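Local coordinates for DNA replication and repair protein RecF (Caldanaerobacter subterraneus subsp. tengcongensis, PDB 5Z69), which binds ATP, probably binds single-stranded DNA, and acts as an ATP-switched recombination mediator in the RecFOR pathway of DNA repair, at residues K153-D158 against K202-Y207; N233-K238 against N244-K249. All coordinates share one frame; numbering follows the deposited sequence.

Contact 1: K153-D158 against K202-Y207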
loop_
_atom_site.group_PDB
_atom_site.type_symbol
_atom_site.label_atom_id
_atom_site.label_comp_id
_atom_site.label_asym_id
_atom_site.label_seq_id
_atom_site.Cartn_x
_atom_site.Cartn_y
_atom_site.Cartn_z
ATOM N N LYS A 153 21.736 -0.677 17.117
ATOM C CA LYS A 153 21.546 0.292 18.189
ATOM C C LYS A 153 21.270 1.709 17.674
ATOM O O LYS A 153 20.545 2.474 18.306
ATOM C CB LYS A 153 22.779 0.281 19.107
ATOM C CG LYS A 153 22.515 0.771 20.518
ATOM N N ASN A 154 21.830 2.063 16.520
ATOM C CA ASN A 154 21.620 3.400 15.980
ATOM C C ASN A 154 20.197 3.574 15.471
ATOM O O ASN A 154 19.620 4.659 15.550
ATOM C CB ASN A 154 22.631 3.696 14.872
ATOM C CG ASN A 154 24.061 3.718 15.396
ATOM O OD1 ASN A 154 24.326 4.261 16.469
ATOM N ND2 ASN A 154 24.977 3.107 14.654
ATOM N N TYR A 155 19.635 2.496 14.940
ATOM C CA TYR A 155 18.251 2.524 14.490
ATOM C C TYR A 155 17.336 2.651 15.689
ATOM O O TYR A 155 16.378 3.436 15.679
ATOM C CB TYR A 155 17.906 1.265 13.720
ATOM C CG TYR A 155 16.434 1.096 13.387
ATOM C CD1 TYR A 155 15.553 0.430 14.255
ATOM C CD2 TYR A 155 15.928 1.566 12.181
ATOM C CE1 TYR A 155 14.193 0.254 13.906
ATOM C CE2 TYR A 155 14.596 1.400 11.835
ATOM C CZ TYR A 155 13.733 0.751 12.686
ATOM O OH TYR A 155 12.414 0.614 12.284
ATOM N N PHE A 156 17.630 1.857 16.717
ATOM C CA PHE A 156 16.813 1.881 17.915
ATOM C C PHE A 156 16.823 3.297 18.504
ATOM O O PHE A 156 15.781 3.827 18.894
ATOM C CB PHE A 156 17.302 0.853 18.950
ATOM C CG PHE A 156 16.513 0.893 20.222
ATOM C CD1 PHE A 156 15.156 0.615 20.213
ATOM C CD2 PHE A 156 17.109 1.270 21.413
ATOM C CE1 PHE A 156 14.416 0.683 21.372
ATOM C CE2 PHE A 156 16.374 1.339 22.573
ATOM C CZ PHE A 156 15.028 1.049 22.553
ATOM N N PHE A 157 18.012 3.900 18.546
ATOM C CA PHE A 157 18.178 5.305 18.911
ATOM C C PHE A 157 17.254 6.240 18.091
ATOM O O PHE A 157 16.520 7.051 18.646
ATOM C CB PHE A 157 19.645 5.707 18.722
ATOM C CG PHE A 157 19.966 7.111 19.177
ATOM C CD1 PHE A 157 20.517 7.333 20.432
ATOM C CD2 PHE A 157 19.739 8.205 18.342
ATOM C CE1 PHE A 157 20.823 8.617 20.855
ATOM C CE2 PHE A 157 20.035 9.492 18.763
ATOM C CZ PHE A 157 20.582 9.697 20.017
ATOM N N ASP A 158 17.336 6.125 16.774
ATOM C CA ASP A 158 16.507 6.904 15.867
ATOM C C ASP A 158 15.020 6.714 16.142
ATOM O O ASP A 158 14.273 7.684 16.197
ATOM C CB ASP A 158 16.827 6.528 14.418
ATOM C CG ASP A 158 18.177 7.076 13.961
ATOM O OD1 ASP A 158 18.677 8.008 14.621
ATOM O OD2 ASP A 158 18.726 6.587 12.948
ATOM N N LYS A 202 15.282 4.305 5.458
ATOM C CA LYS A 202 16.476 3.754 4.825
ATOM C C LYS A 202 16.883 2.421 5.454
ATOM O O LYS A 202 17.166 1.448 4.748
ATOM C CB LYS A 202 17.643 4.743 4.908
ATOM C CG LYS A 202 18.877 4.248 4.167
ATOM C CD LYS A 202 20.174 4.580 4.882
ATOM C CE LYS A 202 20.381 3.679 6.100
ATOM N NZ LYS A 202 21.689 3.901 6.795
ATOM N N VAL A 203 16.899 2.365 6.780
ATOM C CA VAL A 203 17.303 1.138 7.438
ATOM C C VAL A 203 16.246 0.045 7.307
ATOM O O VAL A 203 16.580 -1.136 7.124
ATOM C CB VAL A 203 17.607 1.377 8.924
ATOM C CG1 VAL A 203 17.846 0.039 9.640
ATOM C CG2 VAL A 203 18.801 2.312 9.062
ATOM N N ARG A 204 14.976 0.425 7.402
ATOM C CA ARG A 204 13.907 -0.552 7.211
ATOM C C ARG A 204 14.014 -1.200 5.836
ATOM O O ARG A 204 13.803 -2.411 5.699
ATOM C CB ARG A 204 12.530 0.084 7.371
ATOM C CG ARG A 204 12.113 0.321 8.815
ATOM C CD ARG A 204 10.701 0.890 8.877
ATOM N NE ARG A 204 10.291 1.071 10.257
ATOM C CZ ARG A 204 9.129 1.577 10.639
ATOM N NH1 ARG A 204 8.236 1.971 9.734
ATOM N NH2 ARG A 204 8.865 1.696 11.934
ATOM N N ASN A 205 14.347 -0.390 4.830
ATOM C CA ASN A 205 14.534 -0.906 3.469
ATOM C C ASN A 205 15.693 -1.884 3.398
ATOM O O ASN A 205 15.578 -2.959 2.799
ATOM C CB ASN A 205 14.777 0.227 2.477
ATOM C CG ASN A 205 14.697 -0.247 1.024
ATOM O OD1 ASN A 205 13.631 -0.609 0.536
ATOM N ND2 ASN A 205 15.831 -0.259 0.347
ATOM N N ASN A 206 16.820 -1.510 3.997
ATOM C CA ASN A 206 17.972 -2.411 4.056
ATOM C C ASN A 206 17.591 -3.772 4.641
ATOM O O ASN A 206 18.008 -4.811 4.136
ATOM C CB ASN A 206 19.111 -1.806 4.884
ATOM C CG ASN A 206 19.622 -0.483 4.327
ATOM O OD1 ASN A 206 20.098 0.370 5.079
ATOM N ND2 ASN A 206 19.525 -0.305 3.012
ATOM N N TYR A 207 16.793 -3.755 5.709
ATOM C CA TYR A 207 16.433 -5.001 6.382
ATOM C C TYR A 207 15.437 -5.797 5.522
ATOM O O TYR A 207 15.542 -7.021 5.407
ATOM C CB TYR A 207 15.829 -4.740 7.787
ATOM C CG TYR A 207 15.545 -6.019 8.536
ATOM C CD1 TYR A 207 16.485 -6.552 9.429
ATOM C CD2 TYR A 207 14.351 -6.709 8.356
ATOM C CE1 TYR A 207 16.234 -7.734 10.107
ATOM C CE2 TYR A 207 14.095 -7.888 9.025
ATOM C CZ TYR A 207 15.045 -8.393 9.915
ATOM O OH TYR A 207 14.817 -9.584 10.579
#
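The phenol ring of Y155 and the guanidinium of R204 are the two flat groups that meet here, and their planes stand 45° apart. Y155 OH comes up to the edge of the guanidinium, almost in its plane, and accepts a hydrogen bond from R204 NE at 3.0 Å. That bond is nearly straight, 167° at the hydrogen. Around the ring itself, V203 CG1 and R204 CG both approach obliquely. V203 CG1 lies 3.5 Å from Y155 CD2, the closest apolar approach, while R204 CG sits near CE2 and the hydroxyl of Y155. One ring side is thus followed from its base to its hydroxyl by two consecutive residues of the other helix.

The torsions explain the reach. Y155 has CG anti to its own nitrogen (chi1 171°), which sends the ring straight across the gap between segments 153-158 and 202-207, whose nearest CA atoms, those of Y155 and V203, are 7.2 Å apart. R204 starts off to the side, but its chain runs extended from CG to NE and passes the ring at about a right angle, bringing NE onto the phenol oxygen. D145 completes the polar group: its OD1 hydrogen-bonds Y155 OH and forms a salt bridge with R204 NH2, while NH1 pairs with E274 and also bonds P271 O. With its three nitrogens all engaged, the buried guanidinium is fixed in rotation, and the two carboxylates probably offset its charge.

This is helix-helix packing in the helical part of RecF, away from the nucleotide. The first turns of helix 153-177 meet the middle of helix 186-222; helix 137-151 adds I148 against Y155, and strand 227-232 places Y231 against R204.

Contact 2: N233-K238 against N244-K249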
loop_
_atom_site.group_PDB
_atom_site.type_symbol
_atom_site.label_atom_id
_atom_site.label_comp_id
_atom_site.label_asym_id
_atom_site.label_seq_id
_atom_site.Cartn_x
_atom_site.Cartn_y
_atom_site.Cartn_z
ATOM N N ASN A 233 6.435 2.445 2.138
ATOM C CA ASN A 233 6.965 3.509 2.987
ATOM C C ASN A 233 6.193 4.819 2.841
ATOM O O ASN A 233 5.421 5.019 1.880
ATOM C CB ASN A 233 8.456 3.736 2.714
ATOM C CG ASN A 233 8.724 4.301 1.343
ATOM O OD1 ASN A 233 8.544 5.498 1.104
ATOM N ND2 ASN A 233 9.188 3.451 0.437
ATOM N N SER A 234 6.407 5.712 3.799
ATOM C CA SER A 234 5.574 6.905 3.931
ATOM C C SER A 234 6.044 8.038 3.022
ATOM O O SER A 234 5.400 9.087 2.948
ATOM C CB SER A 234 5.554 7.381 5.384
ATOM O OG SER A 234 6.852 7.326 5.960
ATOM N N ALA A 235 7.174 7.824 2.357
ATOM C CA ALA A 235 7.739 8.795 1.434
ATOM C C ALA A 235 7.178 8.558 0.023
ATOM O O ALA A 235 7.399 9.378 -0.857
ATOM C CB ALA A 235 9.247 8.712 1.416
ATOM N N GLY A 236 6.489 7.429 -0.149
ATOM C CA GLY A 236 5.828 7.048 -1.374
ATOM C C GLY A 236 6.876 6.670 -2.426
ATOM O O GLY A 236 6.605 6.638 -3.612
ATOM N N VAL A 237 8.082 6.341 -1.963
ATOM C CA VAL A 237 9.190 6.099 -2.891
ATOM C C VAL A 237 9.304 4.586 -3.176
ATOM O O VAL A 237 9.471 3.776 -2.242
ATOM C CB VAL A 237 10.491 6.670 -2.283
ATOM C CG1 VAL A 237 11.740 6.298 -3.089
ATOM C CG2 VAL A 237 10.397 8.162 -2.167
ATOM N N LYS A 238 9.154 4.198 -4.439
ATOM C CA LYS A 238 9.073 2.770 -4.804
ATOM C C LYS A 238 10.442 2.085 -4.768
ATOM O O LYS A 238 10.518 0.860 -4.659
ATOM C CB LYS A 238 8.425 2.587 -6.186
ATOM C CG LYS A 238 7.390 1.448 -6.243
ATOM C CD LYS A 238 7.354 0.764 -7.602
ATOM C CE LYS A 238 7.241 1.777 -8.728
ATOM N NZ LYS A 238 7.409 1.150 -10.078
ATOM N N ASN A 244 18.333 12.226 1.011
ATOM C CA ASN A 244 17.935 13.600 0.747
ATOM C C ASN A 244 16.511 13.703 0.192
ATOM O O ASN A 244 15.680 14.469 0.693
ATOM C CB ASN A 244 18.906 14.232 -0.242
ATOM C CG ASN A 244 19.256 15.639 0.126
ATOM O OD1 ASN A 244 19.213 16.007 1.301
ATOM N ND2 ASN A 244 19.608 16.447 -0.872
ATOM N N LEU A 245 16.254 12.915 -0.845
ATOM C CA LEU A 245 14.966 12.909 -1.535
ATOM C C LEU A 245 13.840 12.521 -0.581
ATOM O O LEU A 245 12.791 13.171 -0.549
ATOM C CB LEU A 245 15.020 11.951 -2.730
ATOM C CG LEU A 245 13.851 11.882 -3.717
ATOM C CD1 LEU A 245 13.636 13.212 -4.412
ATOM C CD2 LEU A 245 14.125 10.791 -4.741
ATOM N N ILE A 246 14.072 11.475 0.211
ATOM C CA ILE A 246 13.068 10.978 1.149
ATOM C C ILE A 246 12.745 12.020 2.204
ATOM O O ILE A 246 11.587 12.230 2.560
ATOM C CB ILE A 246 13.529 9.687 1.833
ATOM C CG1 ILE A 246 13.682 8.570 0.797
ATOM C CG2 ILE A 246 12.535 9.280 2.911
ATOM C CD1 ILE A 246 14.671 7.491 1.227
ATOM N N ARG A 247 13.776 12.685 2.699
ATOM C CA ARG A 247 13.584 13.766 3.650
ATOM C C ARG A 247 12.640 14.832 3.093
ATOM O O ARG A 247 11.696 15.255 3.756
ATOM C CB ARG A 247 14.925 14.384 3.987
ATOM C CG ARG A 247 14.961 15.146 5.275
ATOM C CD ARG A 247 16.399 15.265 5.750
ATOM N NE ARG A 247 16.544 16.332 6.732
ATOM C CZ ARG A 247 17.670 16.589 7.392
ATOM N NH1 ARG A 247 17.713 17.581 8.272
ATOM N NH2 ARG A 247 18.749 15.851 7.173
ATOM N N GLU A 248 12.907 15.273 1.871
ATOM C CA GLU A 248 12.102 16.328 1.260
ATOM C C GLU A 248 10.657 15.887 1.058
ATOM O O GLU A 248 9.733 16.646 1.330
ATOM C CB GLU A 248 12.709 16.768 -0.073
ATOM C CG GLU A 248 13.160 18.221 -0.088
ATOM C CD GLU A 248 12.093 19.177 0.415
ATOM O OE1 GLU A 248 12.156 19.575 1.600
ATOM O OE2 GLU A 248 11.192 19.535 -0.371
ATOM N N LYS A 249 10.464 14.658 0.592
ATOM C CA LYS A 249 9.114 14.144 0.395
ATOM C C LYS A 249 8.336 14.075 1.712
ATOM O O LYS A 249 7.178 14.503 1.770
ATOM C CB LYS A 249 9.159 12.772 -0.288
ATOM C CG LYS A 249 9.695 12.840 -1.736
ATOM C CD LYS A 249 9.424 11.569 -2.551
ATOM C CE LYS A 249 8.165 11.700 -3.422
ATOM N NZ LYS A 249 7.288 10.467 -3.362
#
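A type I beta turn, N233 to G236, packs A235 against I246 and K249 of the helix that follows it, and an Asx turn is built into it. N233 opens the turn: its OD1 accepts from A235 N at 3.0 Å, on a lone pair in the carbonyl plane, and also from V237 N, which is tilted 20° from that plane. Its ND2 gives a 2.7 Å bond to V237 O, so one amide clamps the loop by both ends. S234 turns its hydroxyl to E274. A235 is buried, and its methyl CB rests 3.7 Å from I246 CG2, the branch that chi1 of -64° leaves anti to the isoleucine nitrogen. G236, at positive phi, ends the turn and leads into V237. V237 lays CG2 against K249 CD at 3.6 Å, the two side chains crossing obliquely, and reaches I246 CG1 more loosely.

From the helix side, K249 bends at chi3 and chi4, folding its aliphatic part over the turn. A methionine in its place would probably leave A235 O without its charged donor and weaken the polar hold of the turn on the helix. I246 also packs on A198 and I201 of helix 186-222. The lysine bond is short: K249 NZ meets A235 O at 2.7 Å, in the carbonyl plane, with a C=O...N angle of 157°.

Overall arrangement
After the P-loop region, the antiparallel sheet and helix 137-151, the chain enters helix 153-177. It leaves that helix, turns and comes back along helix 186-222, where contact 1 closes a mostly helical excursion of 43 residues. Strand 227-232 comes next, and contact 2 closes a far shorter loop of five residues between the turn after that strand and helix 243-256. The contacts follow in series, neither nested nor crossed, with centres about 15 Å apart and nearest atoms about 5 Å. Helix 186-222 links them, forming half of contact 1 and backing the helix of contact 2. E274 is shared too, partnering R204 in one and S234 in the other.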